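Local coordinates for sensor protein (Shewanella oneidensis, PDB 3LIC) that probably senses a signal through its extracellular PDC domain and relays it across the membrane to a histidine kinase module, at residues I66-I77 with F90-F101. Sequence-based numbering, arbitrary orientation.
Sequences IQRNPDFFGSAI and FSPYVYRSGSGF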
# COMPACT_ATOMS: atom_id res chain seq x y z
N ILE A 66 15.79 -4.71 4.34
CA ILE A 66 15.37 -3.56 3.54
C ILE A 66 16.44 -3.28 2.46
O ILE A 66 16.15 -3.03 1.27
CB ILE A 66 15.14 -2.33 4.54
CG1 ILE A 66 13.84 -2.62 5.30
CG2 ILE A 66 15.06 -0.95 3.85
CD1 ILE A 66 12.67 -2.90 4.30
N GLN A 67 17.70 -3.35 2.88
CA GLN A 67 18.80 -3.15 1.96
C GLN A 67 18.73 -4.12 0.77
O GLN A 67 18.95 -3.75 -0.38
CB GLN A 67 20.11 -3.31 2.73
CG GLN A 67 21.29 -2.64 2.08
CD GLN A 67 22.41 -2.32 3.11
OE1 GLN A 67 23.19 -1.40 2.91
NE2 GLN A 67 22.48 -3.07 4.19
N ARG A 68 18.36 -5.36 1.04
CA ARG A 68 18.24 -6.36 -0.03
C ARG A 68 16.95 -6.35 -0.86
O ARG A 68 16.90 -6.99 -1.90
CB ARG A 68 18.59 -7.77 0.53
CG ARG A 68 20.03 -7.70 1.12
CD ARG A 68 20.85 -8.98 1.19
NE ARG A 68 20.73 -9.57 2.52
CZ ARG A 68 21.72 -9.84 3.37
NH1 ARG A 68 21.41 -10.38 4.55
NH2 ARG A 68 22.99 -9.61 3.06
N ASN A 69 15.92 -5.63 -0.41
CA ASN A 69 14.68 -5.51 -1.18
C ASN A 69 14.37 -4.09 -1.50
O ASN A 69 13.72 -3.41 -0.71
CB ASN A 69 13.51 -6.16 -0.43
CG ASN A 69 13.75 -7.63 -0.18
OD1 ASN A 69 14.20 -8.05 0.88
ND2 ASN A 69 13.49 -8.41 -1.17
N PRO A 70 14.85 -3.61 -2.65
CA PRO A 70 14.77 -2.17 -3.02
C PRO A 70 13.34 -1.62 -2.99
O PRO A 70 13.17 -0.42 -2.73
CB PRO A 70 15.28 -2.13 -4.47
CG PRO A 70 16.34 -3.34 -4.52
CD PRO A 70 15.63 -4.42 -3.63
N ASP A 71 12.32 -2.44 -3.30
CA ASP A 71 10.92 -1.93 -3.32
C ASP A 71 10.33 -1.64 -1.97
O ASP A 71 9.32 -0.91 -1.94
CB ASP A 71 9.97 -2.88 -4.02
CG ASP A 71 10.19 -2.88 -5.52
OD1 ASP A 71 10.33 -1.77 -6.10
OD2 ASP A 71 10.22 -3.98 -6.10
N PHE A 72 10.89 -2.21 -0.87
CA PHE A 72 10.31 -2.00 0.48
C PHE A 72 10.79 -0.68 1.07
O PHE A 72 11.93 -0.33 0.95
CB PHE A 72 10.59 -3.15 1.47
CG PHE A 72 10.19 -4.56 0.95
CD1 PHE A 72 9.23 -4.72 -0.02
CD2 PHE A 72 10.72 -5.69 1.54
CE1 PHE A 72 8.83 -5.97 -0.45
CE2 PHE A 72 10.35 -6.97 1.12
CZ PHE A 72 9.40 -7.10 0.07
N PHE A 73 9.91 0.07 1.70
CA PHE A 73 10.31 1.29 2.33
C PHE A 73 10.87 1.01 3.74
O PHE A 73 11.88 1.59 4.17
CB PHE A 73 9.10 2.22 2.47
CG PHE A 73 9.43 3.48 3.18
CD1 PHE A 73 10.18 4.49 2.52
CD2 PHE A 73 9.07 3.66 4.53
CE1 PHE A 73 10.54 5.64 3.18
CE2 PHE A 73 9.45 4.82 5.22
CZ PHE A 73 10.21 5.81 4.52
N GLY A 74 10.22 0.12 4.46
CA GLY A 74 10.55 -0.07 5.86
C GLY A 74 10.01 -1.41 6.39
O GLY A 74 9.14 -2.02 5.79
N SER A 75 10.54 -1.86 7.51
CA SER A 75 10.01 -3.08 8.11
C SER A 75 10.09 -3.04 9.63
O SER A 75 11.04 -2.51 10.18
CB SER A 75 10.77 -4.29 7.51
OG SER A 75 10.51 -5.44 8.29
N ALA A 76 9.08 -3.53 10.32
CA ALA A 76 9.13 -3.49 11.78
C ALA A 76 8.97 -4.90 12.40
O ALA A 76 8.32 -5.78 11.81
CB ALA A 76 8.02 -2.56 12.34
N ILE A 77 9.50 -5.06 13.62
CA ILE A 77 9.19 -6.21 14.44
C ILE A 77 8.67 -5.71 15.77
O ILE A 77 9.44 -5.20 16.58
CB ILE A 77 10.42 -7.07 14.72
CG1 ILE A 77 10.97 -7.62 13.39
CG2 ILE A 77 10.05 -8.21 15.81
CD1 ILE A 77 12.23 -8.43 13.58
N PHE A 90 7.96 -2.50 22.54
CA PHE A 90 9.25 -2.71 21.92
C PHE A 90 9.01 -2.99 20.45
O PHE A 90 8.35 -3.93 20.11
CB PHE A 90 9.99 -3.89 22.62
CG PHE A 90 11.39 -4.26 22.00
CD1 PHE A 90 12.37 -3.30 21.78
CD2 PHE A 90 11.71 -5.60 21.76
CE1 PHE A 90 13.62 -3.62 21.24
CE2 PHE A 90 12.98 -5.97 21.24
CZ PHE A 90 13.93 -4.97 20.96
N SER A 91 9.55 -2.15 19.58
CA SER A 91 9.31 -2.32 18.17
C SER A 91 10.40 -1.76 17.29
O SER A 91 10.23 -0.76 16.58
CB SER A 91 7.91 -1.84 17.81
OG SER A 91 7.74 -1.72 16.40
N PRO A 92 11.54 -2.46 17.26
CA PRO A 92 12.58 -2.12 16.28
C PRO A 92 12.01 -1.93 14.87
O PRO A 92 11.16 -2.70 14.44
CB PRO A 92 13.47 -3.36 16.29
CG PRO A 92 13.27 -3.92 17.74
CD PRO A 92 11.85 -3.68 18.05
N TYR A 93 12.53 -0.95 14.13
CA TYR A 93 12.00 -0.61 12.83
C TYR A 93 13.09 0.04 12.01
O TYR A 93 13.79 0.91 12.51
CB TYR A 93 10.86 0.41 13.04
CG TYR A 93 10.30 1.01 11.79
CD1 TYR A 93 9.61 0.22 10.84
CD2 TYR A 93 10.40 2.39 11.55
CE1 TYR A 93 9.08 0.78 9.67
CE2 TYR A 93 9.86 2.95 10.40
CZ TYR A 93 9.23 2.15 9.47
OH TYR A 93 8.68 2.76 8.37
N VAL A 94 13.32 -0.42 10.79
CA VAL A 94 14.29 0.22 9.88
C VAL A 94 13.58 0.73 8.61
O VAL A 94 12.67 0.07 8.09
CB VAL A 94 15.47 -0.74 9.51
CG1 VAL A 94 16.36 -0.14 8.40
CG2 VAL A 94 16.29 -1.14 10.74
N TYR A 95 13.97 1.88 8.08
CA TYR A 95 13.29 2.44 6.89
C TYR A 95 14.35 3.13 6.02
O TYR A 95 15.45 3.45 6.52
CB TYR A 95 12.11 3.39 7.25
CG TYR A 95 12.49 4.72 7.92
CD1 TYR A 95 12.68 5.90 7.17
CD2 TYR A 95 12.65 4.79 9.31
CE1 TYR A 95 13.07 7.17 7.83
CE2 TYR A 95 12.98 5.99 9.97
CZ TYR A 95 13.19 7.17 9.23
OH TYR A 95 13.52 8.31 9.97
N ARG A 96 14.07 3.25 4.71
CA ARG A 96 15.03 3.94 3.83
C ARG A 96 14.83 5.47 3.84
O ARG A 96 13.72 5.95 3.70
CB ARG A 96 15.18 3.28 2.44
CG ARG A 96 14.31 3.76 1.30
CD ARG A 96 13.98 2.56 0.31
NE ARG A 96 15.20 1.83 0.02
CZ ARG A 96 15.36 0.51 -0.06
NH1 ARG A 96 14.39 -0.35 0.12
NH2 ARG A 96 16.56 0.06 -0.34
N SER A 97 15.91 6.20 4.09
CA SER A 97 15.88 7.68 4.12
C SER A 97 16.53 8.01 2.78
O SER A 97 16.94 7.09 2.05
CB SER A 97 16.75 8.19 5.25
OG SER A 97 18.14 7.88 4.94
N GLY A 98 16.59 9.26 2.38
CA GLY A 98 17.21 9.49 1.12
C GLY A 98 18.71 9.21 1.14
O GLY A 98 19.36 9.30 0.11
N SER A 99 19.28 8.82 2.28
CA SER A 99 20.76 8.74 2.30
C SER A 99 21.32 7.47 2.97
O SER A 99 22.53 7.20 3.02
CB SER A 99 21.36 10.03 2.89
OG SER A 99 21.23 10.00 4.31
N GLY A 100 20.39 6.65 3.47
CA GLY A 100 20.77 5.53 4.29
C GLY A 100 19.53 4.80 4.72
O GLY A 100 18.50 4.76 4.00
N PHE A 101 19.65 4.24 5.93
CA PHE A 101 18.66 3.44 6.55
C PHE A 101 18.67 3.94 7.96
O PHE A 101 19.73 4.02 8.61
CB PHE A 101 19.05 1.96 6.44
CG PHE A 101 19.24 1.54 5.04
CD1 PHE A 101 18.15 1.27 4.23
CD2 PHE A 101 20.52 1.49 4.48
CE1 PHE A 101 18.33 0.90 2.90
CE2 PHE A 101 20.71 1.15 3.09
CZ PHE A 101 19.62 0.88 2.31
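Arg96 curls back from its strand, bent at chi2 and chi3, and pushes its guanidinium into the turn that follows helix 55-68. NH1 donates to Phe72 O at 2.6 Å, nearly in the guanidinium plane and in the carbonyl plane, and to Asn69 O at 3.2 Å. Asn69 O also accepts Phe72 N, from the opposite face of its carbonyl, within the type I turn Asn69-Phe72. Ile66 CG2 covers one guanidinium face, offset toward the rim, and Pro70 O lies over the other. Replacing Arg96 with an alanine is likely to deprive Phe72 O and Asn69 O of this donor and untie the turn from the strand. Phe73, its CG anti to the backbone N (chi1 177°), lies beside Tyr95 with planes 26° apart but barely overlapping; Tyr93 OH, hydrogen-bonded to Asp166 OD1, approaches the Phe73 ring edge, 3.8 Å from CE2. Farther along, Ala76 CB packs on Tyr93 CD1 at 3.5 Å. Ser75 and Val94 form a hydrogen-bonded antiparallel pair, and Ile77 N donates to Pro92 O. Strands 74-79 and 92-96 are thus antiparallel neighbours in the six-stranded sheet of a PDC (Cache) sensor domain, with a classic beta bulge at Phe73 and Gly74 against Asp166 of strand 161-168.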